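Local atomic coordinates of Two-component system sensor histidine kinase (PDB entry 3OTT), a protein that probably works as a sensor histidine kinase with a DNA-binding output, whose extracellular part, two beta-propellers and a beta-sandwich domain, apparently senses saccharides. Residues G323-L329 with Y612-G618; L562-K568 with R598-F604; G720-I726 with H740-I746. Residue numbers count along the deposited sequence, not the author numbering.

Interaction 1: residues G323-L329 with Y612-G618; sequences GNQFYSL and YLGGADG
Phe326, Leu329 and Asp617 lose the most surface where the chain closes its second beta-propeller. Residues 326-329 belong to the innermost strand of that propeller's first blade, and 612-615 to the middle of the last blade, whose outer strand, 310-313, comes from before the first blade; this shared blade is the velcro closure of propeller folds. The two strand axes approach to 5.7 Å at 150°, and a single backbone bridge pairs Gln325 with Ala616 (CA-CA 4.7 Å). Asn324 and Gln325 are extended, whereas Asp617 has positive phi (56/33) in the two-residue turn that Gly615 N closes on Gly618 O at 3.1 Å. Asp617 holds Asn324 twice: its backbone N donates to Asn324 O (2.8 Å), and its m side chain returns to place OD1 3.1 Å from Asn324 N. Phe326 carries the third bond, nearly linear at 172°, from its N to Gly615 O (3.1 Å). Its CA-to-CB bond points toward 612-618, and with chi1 m the ring edge sets CD1 3.3 Å from Gly618 O. A CB on Gly614 would clash with Phe326 CB, so glycine makes room here. Leu329, in rotamer mt, spreads CD1 over the backbone of 612-614, 3.6 Å from both Tyr612 O and Gly614 N; its other neighbours include Phe339. Tyr327 and Ser328 form a classic beta bulge facing Gly340; the Tyr327 OH is hydrogen-bonded to NE2 of Gln127 of the second subunit. Two backbone bonds and one to the Asp617 carboxylate thus set the register at the turn, while Leu329 packs on the backbone of 612-614 where the strands diverge.

Interaction 2: residues L562-K568 with R598-F604; sequences LSMTCVK and RFTSLLF
Strand 562-567 and strand 601-604 run nearly parallel (11°, axes 6.1 Å apart), as expected of the innermost strands of two successive propeller blades. CA atoms pair Leu562 with Thr600 (5.2 Å), Ser563 with Ser601 (5.6 Å) and Val567 with Phe604 (6.0 Å). Both segments contain a classic bulge, Leu562-Ser563 facing Ser574 and Thr600-Ser601 facing Gly614. Apolar contacts dominate. Leu562 (mt) sets CD1 3.7 Å from Thr600 CG2; Thr565 CG2 meets Leu602 CB at 3.7 Å; and Phe604, chi1 180°, lays one ring face over Val567 CA, 4.2 Å from its CD2. Polar links are sparse: water 1 lies 2.9 Å from Ser563 OG and donates a weak hydrogen bond to Thr600 O (3.3 Å). As for charge, Lys568 NZ comes 4.1 Å from Phe604 CZ, but its salt-bridge partner is Asp609. Since each backbone bonds within its own blade, Thr565 with Trp572 and Ser601 with Gly614, packing, with one bridging water, makes most of the joint between blades.

Interaction 3: residues G720-I726 with H740-I746; sequences GNYQLII and HILNIRI
Seven residue pairs in unbroken antiparallel register join strand 720-726 to strand 740-746, from Gly720-Ile746 to Ile726-His740, with axes 4.5 Å apart at 159°. Four pairs are hydrogen-bonded, each in both directions. Gly720 N reaches Ile746 O and Ile746 N reaches Gly720 O, both at 2.8 Å; Tyr722 N-Ile744 O is 2.8 Å and Ile744 N-Tyr722 O 2.9 Å. Leu724 N-Leu742 O measures 2.9 Å and Leu742 N-Leu724 O 3.0 Å, while Ile726 N-His740 O is 2.8 Å and His740 N-Ile726 O 2.9 Å, the last the most bent at 142°. Gly720, at phi/psi 140/-175, adopts angles that call for glycine. CA atoms of the non-hydrogen-bonded residues add CA-H...O contacts to carbonyls of the neighbouring hydrogen-bonded pairs, such as Ile741 CA to Leu724 O at 3.3 Å. This hairpin lies in the Y_Y_Y domain, an E-set beta-sandwich, and occupies the middle of a sheet: the backbones of Gln723 and Ile725 bond Glu696 and Arg694 beside one strand, those of Asn743 and Arg745 bond Ile665 beside the other. Tyr722, Leu724, Leu742 and Ile744 point to the inner face, where the last three pack on Phe676 of strand 674-679. Tyr722 sets CE1, at its ring edge, 3.8 Å from Ile746 CG1, and its OH is hydrogen-bonded to Ser718 O. On the opposite face, Gln723, with chi1 and chi2 both t, donates NE2 to Asn743 OD1 at 3.0 Å (150°). Asn743 ND2 makes a weak hydrogen bond to Asn663 O. Alongside, Ile725 CG1 meets Ile741 CG1 at 4.0 Å.

Interactions 1 and 2 belong to one propeller and share its closing blade: their centres are 11 Å apart, Phe326 O lies 2.8 Å from Thr600 OG1, and strands 601-605 and 610-615 are neighbours, Tyr612 N being 2.8 Å from Leu603 O. Along the chain, interaction 2 is nested within the loop closed by interaction 1. Interaction 1 is the most buried and joins first blade to last through three hydrogen bonds; interaction 2, partly buried, joins successive blades mainly by side chains. Interaction 3, about 43 and 45 Å away between centres, pairs neighbouring strands within one sheet, with eight backbone hydrogen bonds and one buried, one more exposed face.

Interaction 1: residues G323-L329 with Y612-G618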
loop_
_atom_site.group_PDB
_atom_site.type_symbol
_atom_site.label_atom_id
_atom_site.label_comp_id
_atom_site.label_asym_id
_atom_site.label_seq_id
_atom_site.Cartn_x
_atom_site.Cartn_y
_atom_site.Cartn_z
ATOM N N GLY B 323 6.953 -2.050 -6.117
ATOM C CA GLY B 323 7.792 -1.235 -6.933
ATOM C C GLY B 323 7.907 -1.738 -8.364
ATOM O O GLY B 323 7.526 -2.852 -8.642
ATOM N N ASN B 324 8.389 -0.874 -9.263
ATOM C CA ASN B 324 8.774 -1.260 -10.566
ATOM C C ASN B 324 9.711 -0.232 -11.065
ATOM O O ASN B 324 9.493 0.923 -10.806
ATOM C CB ASN B 324 7.570 -1.326 -11.512
ATOM C CG ASN B 324 7.818 -2.250 -12.688
ATOM O OD1 ASN B 324 8.949 -2.540 -13.033
ATOM N ND2 ASN B 324 6.760 -2.777 -13.251
ATOM N N GLN B 325 10.759 -0.619 -11.777
ATOM C CA GLN B 325 11.552 0.330 -12.560
ATOM C C GLN B 325 11.166 0.201 -14.052
ATOM O O GLN B 325 11.350 -0.856 -14.670
ATOM C CB GLN B 325 13.039 0.041 -12.396
ATOM C CG GLN B 325 13.951 1.010 -13.214
ATOM C CD GLN B 325 14.159 2.301 -12.479
ATOM O OE1 GLN B 325 14.273 2.304 -11.255
ATOM N NE2 GLN B 325 14.207 3.415 -13.219
ATOM N N PHE B 326 10.669 1.281 -14.640
ATOM C CA PHE B 326 10.072 1.213 -15.971
ATOM C C PHE B 326 11.065 1.331 -17.088
ATOM O O PHE B 326 11.802 2.341 -17.145
ATOM C CB PHE B 326 8.955 2.276 -16.126
ATOM C CG PHE B 326 7.763 2.035 -15.231
ATOM C CD1 PHE B 326 7.482 2.896 -14.202
ATOM C CD2 PHE B 326 6.928 0.941 -15.430
ATOM C CE1 PHE B 326 6.387 2.664 -13.383
ATOM C CE2 PHE B 326 5.830 0.693 -14.598
ATOM C CZ PHE B 326 5.564 1.548 -13.595
ATOM N N TYR B 327 11.123 0.287 -17.936
ATOM C CA TYR B 327 12.026 0.235 -19.084
ATOM C C TYR B 327 11.328 0.290 -20.461
ATOM O O TYR B 327 11.957 0.614 -21.475
ATOM C CB TYR B 327 13.013 -0.959 -19.014
ATOM C CG TYR B 327 13.965 -0.877 -17.810
ATOM C CD1 TYR B 327 14.970 0.117 -17.729
ATOM C CD2 TYR B 327 13.863 -1.771 -16.763
ATOM C CE1 TYR B 327 15.868 0.182 -16.621
ATOM C CE2 TYR B 327 14.734 -1.701 -15.638
ATOM C CZ TYR B 327 15.744 -0.743 -15.600
ATOM O OH TYR B 327 16.579 -0.700 -14.487
ATOM N N SER B 328 10.046 -0.018 -20.480
ATOM C CA SER B 328 9.240 0.010 -21.708
ATOM C C SER B 328 7.872 0.563 -21.375
ATOM O O SER B 328 7.170 0.073 -20.468
ATOM C CB SER B 328 9.055 -1.366 -22.301
ATOM O OG SER B 328 10.294 -2.003 -22.439
ATOM N N LEU B 329 7.543 1.623 -22.105
ATOM C CA LEU B 329 6.233 2.234 -22.088
ATOM C C LEU B 329 5.701 2.110 -23.513
ATOM O O LEU B 329 6.460 2.216 -24.511
ATOM C CB LEU B 329 6.360 3.685 -21.693
ATOM C CG LEU B 329 7.243 3.960 -20.465
ATOM C CD1 LEU B 329 7.497 5.448 -20.344
ATOM C CD2 LEU B 329 6.630 3.406 -19.161
ATOM N N TYR B 612 5.500 10.487 -21.754
ATOM C CA TYR B 612 5.622 9.704 -20.513
ATOM C C TYR B 612 7.085 9.410 -20.259
ATOM O O TYR B 612 7.803 8.952 -21.177
ATOM C CB TYR B 612 4.833 8.395 -20.615
ATOM C CG TYR B 612 3.346 8.685 -20.761
ATOM C CD1 TYR B 612 2.525 8.876 -19.645
ATOM C CD2 TYR B 612 2.771 8.805 -22.003
ATOM C CE1 TYR B 612 1.184 9.174 -19.781
ATOM C CE2 TYR B 612 1.376 9.093 -22.145
ATOM C CZ TYR B 612 0.618 9.293 -21.042
ATOM O OH TYR B 612 -0.713 9.582 -21.204
ATOM N N LEU B 613 7.519 9.645 -19.022
ATOM C CA LEU B 613 8.922 9.483 -18.702
ATOM C C LEU B 613 9.020 8.455 -17.562
ATOM O O LEU B 613 8.634 8.727 -16.426
ATOM C CB LEU B 613 9.535 10.819 -18.334
ATOM C CG LEU B 613 9.450 11.941 -19.385
ATOM C CD1 LEU B 613 8.214 12.871 -19.219
ATOM C CD2 LEU B 613 10.740 12.776 -19.358
ATOM N N GLY B 614 9.461 7.255 -17.880
ATOM C CA GLY B 614 9.301 6.168 -16.914
ATOM C C GLY B 614 10.555 6.061 -16.121
ATOM O O GLY B 614 11.653 6.281 -16.634
ATOM N N GLY B 615 10.399 5.806 -14.840
ATOM C CA GLY B 615 11.519 5.839 -13.926
ATOM C C GLY B 615 11.254 4.940 -12.758
ATOM O O GLY B 615 10.678 3.883 -12.929
ATOM N N ALA B 616 11.709 5.354 -11.567
ATOM C CA ALA B 616 11.659 4.522 -10.382
ATOM C C ALA B 616 10.292 4.638 -9.721
ATOM O O ALA B 616 9.904 5.716 -9.280
ATOM C CB ALA B 616 12.767 4.944 -9.406
ATOM N N ASP B 617 9.551 3.536 -9.678
ATOM C CA ASP B 617 8.235 3.518 -8.970
ATOM C C ASP B 617 7.236 4.587 -9.467
ATOM O O ASP B 617 6.409 5.108 -8.688
ATOM C CB ASP B 617 8.458 3.599 -7.441
ATOM C CG ASP B 617 9.441 2.494 -6.924
ATOM O OD1 ASP B 617 9.550 1.399 -7.533
ATOM O OD2 ASP B 617 10.137 2.730 -5.926
ATOM N N GLY B 618 7.277 4.913 -10.768
ATOM C CA GLY B 618 6.365 5.936 -11.267
ATOM C C GLY B 618 6.834 6.478 -12.594
ATOM O O GLY B 618 7.817 5.986 -13.160
#

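Interaction 2: residues L562-K568 with R598-F604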
loop_
_atom_site.group_PDB
_atom_site.type_symbol
_atom_site.label_atom_id
_atom_site.label_comp_id
_atom_site.label_asym_id
_atom_site.label_seq_id
_atom_site.Cartn_x
_atom_site.Cartn_y
_atom_site.Cartn_z
ATOM N N LEU B 562 20.225 6.748 -21.395
ATOM C CA LEU B 562 19.329 5.738 -20.807
ATOM C C LEU B 562 18.155 5.367 -21.757
ATOM O O LEU B 562 17.774 4.202 -21.844
ATOM C CB LEU B 562 18.829 6.154 -19.404
ATOM C CG LEU B 562 19.730 6.464 -18.171
ATOM C CD1 LEU B 562 18.870 6.824 -16.881
ATOM C CD2 LEU B 562 20.799 5.369 -17.825
ATOM N N SER B 563 17.627 6.362 -22.474
ATOM C CA SER B 563 16.516 6.214 -23.357
ATOM C C SER B 563 16.508 7.362 -24.365
ATOM O O SER B 563 16.958 8.476 -24.054
ATOM C CB SER B 563 15.197 6.229 -22.572
ATOM O OG SER B 563 14.127 5.768 -23.416
ATOM N N MET B 564 16.001 7.108 -25.566
ATOM C CA MET B 564 15.870 8.176 -26.602
ATOM C C MET B 564 14.540 7.990 -27.297
ATOM O O MET B 564 14.193 6.857 -27.643
ATOM C CB MET B 564 16.930 8.022 -27.691
ATOM C CG MET B 564 18.344 8.388 -27.280
ATOM S SD MET B 564 19.572 8.043 -28.557
ATOM C CE MET B 564 19.103 9.120 -29.851
ATOM N N THR B 565 13.800 9.067 -27.545
ATOM C CA THR B 565 12.597 8.888 -28.323
ATOM C C THR B 565 12.286 10.077 -29.239
ATOM O O THR B 565 12.671 11.216 -28.913
ATOM C CB THR B 565 11.397 8.506 -27.399
ATOM O OG1 THR B 565 10.507 7.687 -28.132
ATOM C CG2 THR B 565 10.650 9.717 -26.842
ATOM N N CYS B 566 11.580 9.826 -30.350
ATOM C CA CYS B 566 11.168 10.921 -31.272
ATOM C C CYS B 566 9.940 11.596 -30.714
ATOM O O CYS B 566 8.980 10.927 -30.347
ATOM C CB CYS B 566 10.793 10.446 -32.678
ATOM S SG CYS B 566 12.151 9.689 -33.510
ATOM N N VAL B 567 9.985 12.917 -30.671
ATOM C CA VAL B 567 8.861 13.743 -30.255
ATOM C C VAL B 567 8.667 14.811 -31.351
ATOM O O VAL B 567 9.308 15.845 -31.313
ATOM C CB VAL B 567 9.148 14.383 -28.874
ATOM C CG1 VAL B 567 8.067 15.342 -28.491
ATOM C CG2 VAL B 567 9.279 13.276 -27.756
ATOM N N LYS B 568 7.853 14.514 -32.359
ATOM C CA LYS B 568 7.627 15.451 -33.491
ATOM C C LYS B 568 8.941 15.813 -34.199
ATOM O O LYS B 568 9.578 14.956 -34.810
ATOM C CB LYS B 568 6.960 16.747 -33.004
ATOM C CG LYS B 568 5.529 16.662 -32.510
ATOM C CD LYS B 568 5.205 18.014 -31.855
ATOM C CE LYS B 568 3.729 18.289 -31.760
ATOM N NZ LYS B 568 3.234 17.719 -30.488
ATOM N N ARG B 598 15.663 10.582 -12.860
ATOM C CA ARG B 598 16.321 10.100 -14.061
ATOM C C ARG B 598 15.455 8.995 -14.701
ATOM O O ARG B 598 14.905 8.113 -14.023
ATOM C CB ARG B 598 17.731 9.642 -13.748
ATOM C CG ARG B 598 18.633 10.782 -13.097
ATOM C CD ARG B 598 18.856 11.954 -14.058
ATOM N NE ARG B 598 19.759 12.964 -13.511
ATOM C CZ ARG B 598 19.438 14.243 -13.336
ATOM N NH1 ARG B 598 18.232 14.701 -13.636
ATOM N NH2 ARG B 598 20.329 15.072 -12.851
ATOM N N PHE B 599 15.275 9.087 -15.993
ATOM C CA PHE B 599 14.225 8.349 -16.613
ATOM C C PHE B 599 14.823 7.310 -17.468
ATOM O O PHE B 599 15.660 7.626 -18.265
ATOM C CB PHE B 599 13.310 9.300 -17.383
ATOM C CG PHE B 599 12.668 10.363 -16.486
ATOM C CD1 PHE B 599 11.761 9.990 -15.471
ATOM C CD2 PHE B 599 13.003 11.684 -16.622
ATOM C CE1 PHE B 599 11.176 10.934 -14.644
ATOM C CE2 PHE B 599 12.432 12.658 -15.782
ATOM C CZ PHE B 599 11.533 12.289 -14.799
ATOM N N THR B 600 14.412 6.057 -17.279
ATOM C CA THR B 600 15.019 4.951 -18.007
ATOM C C THR B 600 14.075 4.482 -19.126
ATOM O O THR B 600 14.342 3.497 -19.807
ATOM C CB THR B 600 15.277 3.798 -17.073
ATOM O OG1 THR B 600 14.090 3.650 -16.315
ATOM C CG2 THR B 600 16.463 4.087 -16.128
ATOM N N SER B 601 13.022 5.252 -19.364
ATOM C CA SER B 601 12.026 4.901 -20.368
ATOM C C SER B 601 11.343 6.155 -20.917
ATOM O O SER B 601 11.078 7.075 -20.157
ATOM C CB SER B 601 10.939 4.056 -19.654
ATOM O OG SER B 601 10.340 3.330 -20.685
ATOM N N LEU B 602 11.031 6.197 -22.197
ATOM C CA LEU B 602 10.300 7.372 -22.760
ATOM C C LEU B 602 9.183 6.960 -23.783
ATOM O O LEU B 602 9.371 6.006 -24.540
ATOM C CB LEU B 602 11.257 8.391 -23.429
ATOM C CG LEU B 602 12.375 9.123 -22.653
ATOM C CD1 LEU B 602 13.473 9.669 -23.595
ATOM C CD2 LEU B 602 11.877 10.280 -21.721
ATOM N N LEU B 603 8.048 7.665 -23.796
ATOM C CA LEU B 603 6.986 7.388 -24.765
ATOM C C LEU B 603 6.262 8.667 -25.161
ATOM O O LEU B 603 5.692 9.387 -24.307
ATOM C CB LEU B 603 5.953 6.397 -24.196
ATOM C CG LEU B 603 4.674 6.070 -25.048
ATOM C CD1 LEU B 603 4.998 5.258 -26.317
ATOM C CD2 LEU B 603 3.595 5.340 -24.278
ATOM N N PHE B 604 6.269 8.952 -26.462
ATOM C CA PHE B 604 5.445 10.006 -27.010
ATOM C C PHE B 604 4.076 9.468 -27.412
ATOM O O PHE B 604 4.004 8.568 -28.232
ATOM C CB PHE B 604 6.116 10.560 -28.252
ATOM C CG PHE B 604 5.338 11.662 -28.918
ATOM C CD1 PHE B 604 4.758 12.683 -28.177
ATOM C CD2 PHE B 604 5.207 11.691 -30.317
ATOM C CE1 PHE B 604 4.007 13.733 -28.820
ATOM C CE2 PHE B 604 4.465 12.721 -30.952
ATOM C CZ PHE B 604 3.855 13.720 -30.187
HETATM O O HOH W 1 14.109 2.844 -23.081
#

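Interaction 3: residues G720-I726 with H740-I746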
loop_
_atom_site.group_PDB
_atom_site.type_symbol
_atom_site.label_atom_id
_atom_site.label_comp_id
_atom_site.label_asym_id
_atom_site.label_seq_id
_atom_site.Cartn_x
_atom_site.Cartn_y
_atom_site.Cartn_z
ATOM N N GLY B 720 -41.380 19.681 -19.025
ATOM C CA GLY B 720 -40.769 18.653 -19.834
ATOM C C GLY B 720 -39.432 18.167 -19.240
ATOM O O GLY B 720 -39.019 18.559 -18.133
ATOM N N ASN B 721 -38.788 17.302 -20.011
ATOM C CA ASN B 721 -37.543 16.685 -19.700
ATOM C C ASN B 721 -36.417 17.317 -20.497
ATOM O O ASN B 721 -36.547 17.526 -21.712
ATOM C CB ASN B 721 -37.654 15.211 -20.030
ATOM C CG ASN B 721 -38.530 14.460 -19.027
ATOM O OD1 ASN B 721 -38.162 14.293 -17.873
ATOM N ND2 ASN B 721 -39.661 13.972 -19.473
ATOM N N TYR B 722 -35.326 17.627 -19.807
ATOM C CA TYR B 722 -34.105 18.185 -20.414
ATOM C C TYR B 722 -32.909 17.441 -19.822
ATOM O O TYR B 722 -33.054 16.712 -18.819
ATOM C CB TYR B 722 -33.959 19.693 -20.143
ATOM C CG TYR B 722 -35.176 20.487 -20.491
ATOM C CD1 TYR B 722 -36.142 20.802 -19.517
ATOM C CD2 TYR B 722 -35.380 20.936 -21.790
ATOM C CE1 TYR B 722 -37.268 21.528 -19.844
ATOM C CE2 TYR B 722 -36.507 21.676 -22.128
ATOM C CZ TYR B 722 -37.432 21.951 -21.155
ATOM O OH TYR B 722 -38.525 22.661 -21.499
ATOM N N GLN B 723 -31.752 17.615 -20.443
ATOM C CA GLN B 723 -30.507 17.026 -19.943
ATOM C C GLN B 723 -29.426 18.061 -20.239
ATOM O O GLN B 723 -29.222 18.397 -21.394
ATOM C CB GLN B 723 -30.215 15.682 -20.646
ATOM C CG GLN B 723 -28.939 15.027 -20.218
ATOM C CD GLN B 723 -28.644 13.733 -20.965
ATOM O OE1 GLN B 723 -28.241 13.759 -22.127
ATOM N NE2 GLN B 723 -28.803 12.590 -20.282
ATOM N N LEU B 724 -28.766 18.567 -19.194
ATOM C CA LEU B 724 -27.685 19.500 -19.352
ATOM C C LEU B 724 -26.373 18.723 -19.527
ATOM O O LEU B 724 -25.990 17.901 -18.679
ATOM C CB LEU B 724 -27.557 20.268 -18.065
ATOM C CG LEU B 724 -27.156 21.710 -17.972
ATOM C CD1 LEU B 724 -26.404 21.920 -16.663
ATOM C CD2 LEU B 724 -26.471 22.320 -19.205
ATOM N N ILE B 725 -25.664 19.006 -20.605
ATOM C CA ILE B 725 -24.400 18.350 -20.836
ATOM C C ILE B 725 -23.284 19.393 -20.827
ATOM O O ILE B 725 -23.357 20.393 -21.542
ATOM C CB ILE B 725 -24.428 17.547 -22.146
ATOM C CG1 ILE B 725 -25.568 16.506 -22.096
ATOM C CG2 ILE B 725 -23.069 16.897 -22.441
ATOM C CD1 ILE B 725 -25.904 15.864 -23.511
ATOM N N ILE B 726 -22.292 19.192 -19.967
ATOM C CA ILE B 726 -21.217 20.146 -19.844
ATOM C C ILE B 726 -19.902 19.459 -20.146
ATOM O O ILE B 726 -19.687 18.355 -19.683
ATOM C CB ILE B 726 -21.189 20.765 -18.436
ATOM C CG1 ILE B 726 -22.533 21.449 -18.137
ATOM C CG2 ILE B 726 -20.042 21.767 -18.313
ATOM C CD1 ILE B 726 -22.703 21.797 -16.652
ATOM N N HIS B 740 -20.093 16.163 -17.904
ATOM C CA HIS B 740 -21.037 16.122 -16.802
ATOM C C HIS B 740 -22.467 16.196 -17.348
ATOM O O HIS B 740 -22.778 17.067 -18.144
ATOM C CB HIS B 740 -20.820 17.289 -15.858
ATOM C CG HIS B 740 -21.510 17.124 -14.550
ATOM N ND1 HIS B 740 -21.011 16.323 -13.549
ATOM C CD2 HIS B 740 -22.651 17.667 -14.068
ATOM C CE1 HIS B 740 -21.821 16.374 -12.506
ATOM N NE2 HIS B 740 -22.815 17.195 -12.788
ATOM N N ILE B 741 -23.299 15.273 -16.879
ATOM C CA ILE B 741 -24.710 15.151 -17.287
ATOM C C ILE B 741 -25.641 15.373 -16.088
ATOM O O ILE B 741 -25.422 14.813 -15.028
ATOM C CB ILE B 741 -24.934 13.760 -17.922
ATOM C CG1 ILE B 741 -24.406 13.763 -19.363
ATOM C CG2 ILE B 741 -26.387 13.331 -17.847
ATOM C CD1 ILE B 741 -23.904 12.422 -19.831
ATOM N N LEU B 742 -26.622 16.258 -16.236
ATOM C CA LEU B 742 -27.671 16.466 -15.223
ATOM C C LEU B 742 -29.003 16.320 -15.892
ATOM O O LEU B 742 -29.278 17.107 -16.776
ATOM C CB LEU B 742 -27.607 17.894 -14.643
ATOM C CG LEU B 742 -28.696 18.214 -13.593
ATOM C CD1 LEU B 742 -28.676 17.328 -12.328
ATOM C CD2 LEU B 742 -28.729 19.674 -13.260
ATOM N N ASN B 743 -29.837 15.344 -15.520
ATOM C CA ASN B 743 -31.223 15.312 -16.078
ATOM C C ASN B 743 -32.129 16.237 -15.285
ATOM O O ASN B 743 -32.145 16.203 -14.057
ATOM C CB ASN B 743 -31.824 13.925 -16.095
ATOM C CG ASN B 743 -30.919 12.908 -16.742
ATOM O OD1 ASN B 743 -30.713 12.926 -17.949
ATOM N ND2 ASN B 743 -30.332 12.032 -15.923
ATOM N N ILE B 744 -32.818 17.095 -15.986
ATOM C CA ILE B 744 -33.770 18.041 -15.404
ATOM C C ILE B 744 -35.222 17.753 -15.803
ATOM O O ILE B 744 -35.531 17.646 -16.998
ATOM C CB ILE B 744 -33.396 19.482 -15.826
ATOM C CG1 ILE B 744 -31.887 19.803 -15.433
ATOM C CG2 ILE B 744 -34.325 20.461 -15.128
ATOM C CD1 ILE B 744 -31.298 21.039 -16.207
ATOM N N ARG B 745 -36.120 17.613 -14.827
ATOM C CA ARG B 745 -37.522 17.497 -15.119
ATOM C C ARG B 745 -38.243 18.751 -14.601
ATOM O O ARG B 745 -38.142 19.092 -13.404
ATOM C CB ARG B 745 -38.103 16.228 -14.528
ATOM C CG ARG B 745 -39.543 15.994 -14.947
ATOM C CD ARG B 745 -40.178 14.763 -14.276
ATOM N NE ARG B 745 -41.549 14.543 -14.755
ATOM C CZ ARG B 745 -42.448 13.698 -14.224
ATOM N NH1 ARG B 745 -42.146 12.948 -13.155
ATOM N NH2 ARG B 745 -43.671 13.612 -14.775
ATOM N N ILE B 746 -38.914 19.477 -15.503
ATOM C CA ILE B 746 -39.795 20.557 -15.094
ATOM C C ILE B 746 -41.266 20.079 -15.139
ATOM O O ILE B 746 -41.741 19.675 -16.223
ATOM C CB ILE B 746 -39.676 21.777 -16.047
ATOM C CG1 ILE B 746 -38.200 22.201 -16.202
ATOM C CG2 ILE B 746 -40.601 22.923 -15.580
ATOM C CD1 ILE B 746 -37.782 23.257 -15.330
#